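Local coordinates for fiber protein (PDB 3CNC), which forms the trimeric knob at the tip of the adenovirus 16 fiber, which probably attaches the virus to its host-cell receptor CD46, at residues T87-L92 with N188-L193; T77-K82 with T201-L206. All blocks are in the same frame, centred on the assembly; numbering follows the deposited sequence.

Interaction 1: residues T87-L92 with N188-L193; sequences TIDVNL and NFSWSL
Strands 87-92 and 188-193 run antiparallel, their axes 4.6 Å apart at 170°, and the hydrogen-bonded pairs Ile88–Trp191 and Val90–Phe189 alternate with the non-hydrogen-bonded pairs Thr87–Ser192, Asp89–Ser190 and Asn91–Asn188. Val90 N reaches Phe189 O at 2.8 Å in the carbonyl plane, and the return bond from Phe189 N to Val90 O is almost straight (175°).

The face bearing Ile88, Val90, Phe189 and Trp191 is apolar. Trp191, its CG anti to the carbonyl carbon, swings its six-membered ring across to the partner strand, where Val90 CG2 meets the ring edge at CZ3, 3.6 Å away, and Ile88 CG2 approaches CE3 at 4.1 Å. Phe189 offers its own edge to Leu92, CE1 to CD2 at 4.1 Å. Branched and aromatic residues suit this face because Ile68 and Leu70 of strand 63-72 close over it, and Phe213 packs its ring against Phe189.

The other face, with Thr87, Asp89, Asn91, Asn188, Ser190 and Ser192, is polar. The Asn188 side chain crosses Asn91 obliquely, its OD1 3.4 Å from Asn91 CB. OD1 also accepts a long bond from Leu92 N (3.3 Å), supplementing the main-chain pairing, which continues with Leu92 and Met187.

The chemistry is thus two-sided: backbone bonds fix the register, apolar edges seal the face toward the interior, and small hydroxyl, amide and carboxylate groups suit the more exposed face.

Interaction 2: residues T77-K82 with T201-L206; sequences TNTLFK and TTEVTL
Asn78 carries this meeting of two loops, gripping segment 201-206 at two points. Its CG stands anti to the carbonyl carbon (chi1 -61°), which lays the amide along the opposing backbone, and OD1 accepts Leu206 N at 3.0 Å. That bond is fairly straight (166°), yet the donor lies above the carbonyl plane rather than on a lone pair. The main-chain O of Asn78 takes a weak bond from Val204 N at 3.1 Å. Asparagine suits the place because its short amide can stand in for a backbone carbonyl. Glu203, CG anti to the backbone N and extended beyond, lays its CG alongside Asn78 CB, 3.7 Å away.

Leu206 has CG anti to its backbone N (chi1 166°), and this sends the two methyls into the 77-82 turn. CD2 sits 3.7 Å from Thr77 O and 4.0 Å from Leu80 CD1, while CD1 lies on the side of Phe81, at a spacing that remains unsure; Tyr158 meets the Phe81 ring edge-to-face. At the outer end, Lys82 bends at chi2 and chi3 so that its methylene CD lies over Thr201 O at 3.3 Å.

Within 77-82, Lys82 N bonds to Thr79 O, and Thr79 OG1 turns back to Glu75 O. This is loop-to-loop packing in the adenovirus knob's antiparallel beta-sandwich: the connection between strands 63-72 and 85-94 is fastened to the one between 185-194 and 211-216.

Overall arrangement
Interaction 1 lies close to the middle of its subunit, about 7 Å from the chain centre, whereas interaction 2 sits about 20 Å out among the loops; their centres are about 17 Å apart. The two are linked through sequence, since the 77-82 loop leads into strand 85-94 and the 201-206 loop follows strand 185-194, so both contacts join the same two regions of chain. Regular backbone pairing dominates in the sheet, but between the loops both hydrogen bonds, one of them weak, are accepted by Asn78. Their apolar sides merge: Ile88 CD1 packs on Leu206 CD2, and Leu193 CD2 on Phe81 CD2, each at 3.6 Å, carrying the hydrophobic interior outward beneath the more exposed loop residues.

Interaction 1: residues T87-L92 with N188-L193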
# COMPACT_ATOMS: atom_id res chain seq x y z
N THR A 87 21.16 10.31 -3.28
CA THR A 87 19.79 10.79 -3.19
C THR A 87 19.36 11.14 -4.59
O THR A 87 19.97 11.98 -5.25
CB THR A 87 19.66 12.04 -2.29
OG1 THR A 87 19.96 11.69 -0.93
CG2 THR A 87 18.23 12.58 -2.35
N ILE A 88 18.31 10.47 -5.05
CA ILE A 88 17.75 10.70 -6.38
C ILE A 88 16.45 11.48 -6.26
O ILE A 88 15.62 11.20 -5.39
CB ILE A 88 17.49 9.37 -7.08
CG1 ILE A 88 18.79 8.58 -7.15
CG2 ILE A 88 16.88 9.60 -8.46
CD1 ILE A 88 18.61 7.15 -7.55
N ASP A 89 16.27 12.46 -7.13
CA ASP A 89 15.07 13.29 -7.10
C ASP A 89 14.38 13.31 -8.43
O ASP A 89 15.02 13.37 -9.47
CB ASP A 89 15.40 14.73 -6.74
CG ASP A 89 15.68 14.92 -5.27
OD1 ASP A 89 14.77 14.68 -4.45
OD2 ASP A 89 16.81 15.32 -4.93
N VAL A 90 13.06 13.27 -8.38
CA VAL A 90 12.25 13.35 -9.57
C VAL A 90 11.18 14.34 -9.15
O VAL A 90 10.39 14.07 -8.25
CB VAL A 90 11.61 12.01 -9.94
CG1 VAL A 90 10.59 12.20 -11.05
CG2 VAL A 90 12.69 11.03 -10.39
N ASN A 91 11.18 15.52 -9.76
CA ASN A 91 10.21 16.53 -9.40
C ASN A 91 9.18 16.65 -10.51
O ASN A 91 9.53 16.60 -11.69
CB ASN A 91 10.92 17.88 -9.18
CG ASN A 91 12.16 17.74 -8.30
OD1 ASN A 91 12.10 17.18 -7.20
ND2 ASN A 91 13.28 18.27 -8.79
N LEU A 92 7.92 16.79 -10.13
CA LEU A 92 6.83 16.91 -11.09
C LEU A 92 5.99 18.17 -10.82
O LEU A 92 5.50 18.37 -9.69
CB LEU A 92 5.94 15.67 -11.02
CG LEU A 92 6.25 14.44 -11.88
CD1 LEU A 92 7.72 14.15 -11.92
CD2 LEU A 92 5.47 13.25 -11.34
N ASN A 188 6.72 15.55 -5.75
CA ASN A 188 8.14 15.21 -5.79
C ASN A 188 8.47 13.90 -5.11
O ASN A 188 7.91 13.56 -4.06
CB ASN A 188 8.98 16.32 -5.15
CG ASN A 188 8.80 17.64 -5.85
OD1 ASN A 188 8.34 17.69 -6.98
ND2 ASN A 188 9.18 18.73 -5.18
N PHE A 189 9.39 13.16 -5.72
CA PHE A 189 9.82 11.90 -5.16
C PHE A 189 11.33 11.94 -5.02
O PHE A 189 12.02 12.53 -5.85
CB PHE A 189 9.48 10.73 -6.09
CG PHE A 189 8.03 10.63 -6.44
CD1 PHE A 189 7.50 11.40 -7.46
CD2 PHE A 189 7.20 9.74 -5.76
CE1 PHE A 189 6.16 11.29 -7.81
CE2 PHE A 189 5.85 9.62 -6.10
CZ PHE A 189 5.33 10.39 -7.12
N SER A 190 11.83 11.34 -3.95
CA SER A 190 13.26 11.24 -3.73
C SER A 190 13.53 9.90 -3.06
O SER A 190 12.80 9.47 -2.17
CB SER A 190 13.78 12.40 -2.85
OG SER A 190 13.36 12.31 -1.51
N TRP A 191 14.57 9.22 -3.55
CA TRP A 191 14.99 7.92 -3.02
C TRP A 191 16.32 8.16 -2.34
O TRP A 191 17.18 8.83 -2.89
CB TRP A 191 15.21 6.92 -4.16
CG TRP A 191 13.97 6.51 -4.88
CD1 TRP A 191 13.32 5.32 -4.76
CD2 TRP A 191 13.29 7.25 -5.89
NE1 TRP A 191 12.28 5.27 -5.65
CE2 TRP A 191 12.23 6.44 -6.36
CE3 TRP A 191 13.46 8.53 -6.45
CZ2 TRP A 191 11.35 6.85 -7.36
CZ3 TRP A 191 12.58 8.95 -7.46
CH2 TRP A 191 11.54 8.11 -7.90
N SER A 192 16.49 7.60 -1.15
CA SER A 192 17.74 7.82 -0.44
C SER A 192 18.48 6.54 -0.08
O SER A 192 17.95 5.65 0.59
CB SER A 192 17.47 8.62 0.83
OG SER A 192 18.65 8.81 1.57
N LEU A 193 19.73 6.46 -0.55
CA LEU A 193 20.59 5.32 -0.27
C LEU A 193 21.63 5.78 0.73
O LEU A 193 22.42 6.67 0.44
CB LEU A 193 21.31 4.87 -1.55
CG LEU A 193 22.40 3.80 -1.35
CD1 LEU A 193 21.77 2.51 -0.83
CD2 LEU A 193 23.13 3.55 -2.67

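Interaction 2: residues T77-K82 with T201-L206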
# COMPACT_ATOMS: atom_id res chain seq x y z
N THR A 77 23.53 7.63 -14.50
CA THR A 77 22.56 7.02 -13.58
C THR A 77 23.01 5.63 -13.19
O THR A 77 22.89 5.24 -12.02
CB THR A 77 21.13 6.90 -14.20
OG1 THR A 77 21.12 5.92 -15.25
CG2 THR A 77 20.66 8.25 -14.75
N ASN A 78 23.55 4.88 -14.14
CA ASN A 78 23.97 3.52 -13.85
C ASN A 78 25.30 3.41 -13.12
O ASN A 78 25.85 2.32 -12.95
CB ASN A 78 23.96 2.69 -15.14
CG ASN A 78 22.56 2.62 -15.76
OD1 ASN A 78 21.55 2.64 -15.04
ND2 ASN A 78 22.49 2.53 -17.08
N THR A 79 25.80 4.54 -12.65
CA THR A 79 27.05 4.57 -11.91
C THR A 79 26.79 5.09 -10.51
O THR A 79 27.55 4.81 -9.58
CB THR A 79 28.07 5.47 -12.61
OG1 THR A 79 28.42 4.90 -13.87
CG2 THR A 79 29.32 5.63 -11.76
N LEU A 80 25.70 5.85 -10.38
CA LEU A 80 25.32 6.45 -9.11
C LEU A 80 25.52 5.57 -7.89
O LEU A 80 25.86 6.07 -6.82
CB LEU A 80 23.86 6.90 -9.16
CG LEU A 80 23.56 8.16 -9.98
CD1 LEU A 80 22.07 8.28 -10.17
CD2 LEU A 80 24.14 9.39 -9.28
N PHE A 81 25.32 4.27 -8.04
CA PHE A 81 25.45 3.37 -6.90
C PHE A 81 26.82 2.79 -6.62
O PHE A 81 26.95 1.72 -6.01
CB PHE A 81 24.40 2.26 -6.99
CG PHE A 81 23.00 2.71 -6.62
CD1 PHE A 81 21.93 1.83 -6.67
CD2 PHE A 81 22.76 4.02 -6.19
CE1 PHE A 81 20.65 2.24 -6.32
CE2 PHE A 81 21.48 4.43 -5.83
CZ PHE A 81 20.43 3.54 -5.89
N LYS A 82 27.86 3.49 -7.06
CA LYS A 82 29.22 3.06 -6.78
C LYS A 82 29.62 3.85 -5.54
O LYS A 82 30.75 3.77 -5.07
CB LYS A 82 30.15 3.39 -7.95
CG LYS A 82 29.77 2.68 -9.24
CD LYS A 82 30.98 2.23 -10.04
CE LYS A 82 31.84 3.40 -10.51
NZ LYS A 82 32.95 2.94 -11.40
N THR A 201 30.21 -1.76 -8.01
CA THR A 201 31.59 -1.41 -8.30
C THR A 201 31.69 -1.22 -9.81
O THR A 201 32.61 -0.59 -10.32
CB THR A 201 32.55 -2.55 -7.87
OG1 THR A 201 32.90 -2.39 -6.50
CG2 THR A 201 33.82 -2.54 -8.72
N THR A 202 30.71 -1.76 -10.52
CA THR A 202 30.66 -1.68 -11.97
C THR A 202 29.45 -0.85 -12.37
O THR A 202 28.62 -0.52 -11.53
CB THR A 202 30.49 -3.07 -12.59
OG1 THR A 202 31.34 -3.99 -11.90
CG2 THR A 202 30.86 -3.05 -14.07
N GLU A 203 29.35 -0.51 -13.64
CA GLU A 203 28.20 0.23 -14.13
C GLU A 203 27.08 -0.82 -14.24
O GLU A 203 27.16 -1.73 -15.07
CB GLU A 203 28.49 0.85 -15.49
CG GLU A 203 27.26 1.44 -16.16
CD GLU A 203 27.53 1.93 -17.57
OE1 GLU A 203 26.56 2.30 -18.27
OE2 GLU A 203 28.71 1.97 -17.98
N VAL A 204 26.07 -0.70 -13.39
CA VAL A 204 24.94 -1.63 -13.39
C VAL A 204 23.64 -0.84 -13.49
O VAL A 204 23.50 0.20 -12.85
CB VAL A 204 24.90 -2.46 -12.09
CG1 VAL A 204 23.95 -3.65 -12.25
CG2 VAL A 204 26.30 -2.94 -11.73
N THR A 205 22.69 -1.34 -14.28
CA THR A 205 21.42 -0.64 -14.44
C THR A 205 20.71 -0.36 -13.11
O THR A 205 20.42 -1.27 -12.34
CB THR A 205 20.45 -1.42 -15.33
OG1 THR A 205 20.99 -1.50 -16.65
CG2 THR A 205 19.09 -0.71 -15.38
N LEU A 206 20.45 0.91 -12.86
CA LEU A 206 19.79 1.35 -11.63
C LEU A 206 18.29 1.04 -11.68
O LEU A 206 17.56 1.56 -12.53
CB LEU A 206 20.03 2.85 -11.43
CG LEU A 206 19.19 3.62 -10.40
CD1 LEU A 206 19.33 2.99 -9.04
CD2 LEU A 206 19.64 5.07 -10.36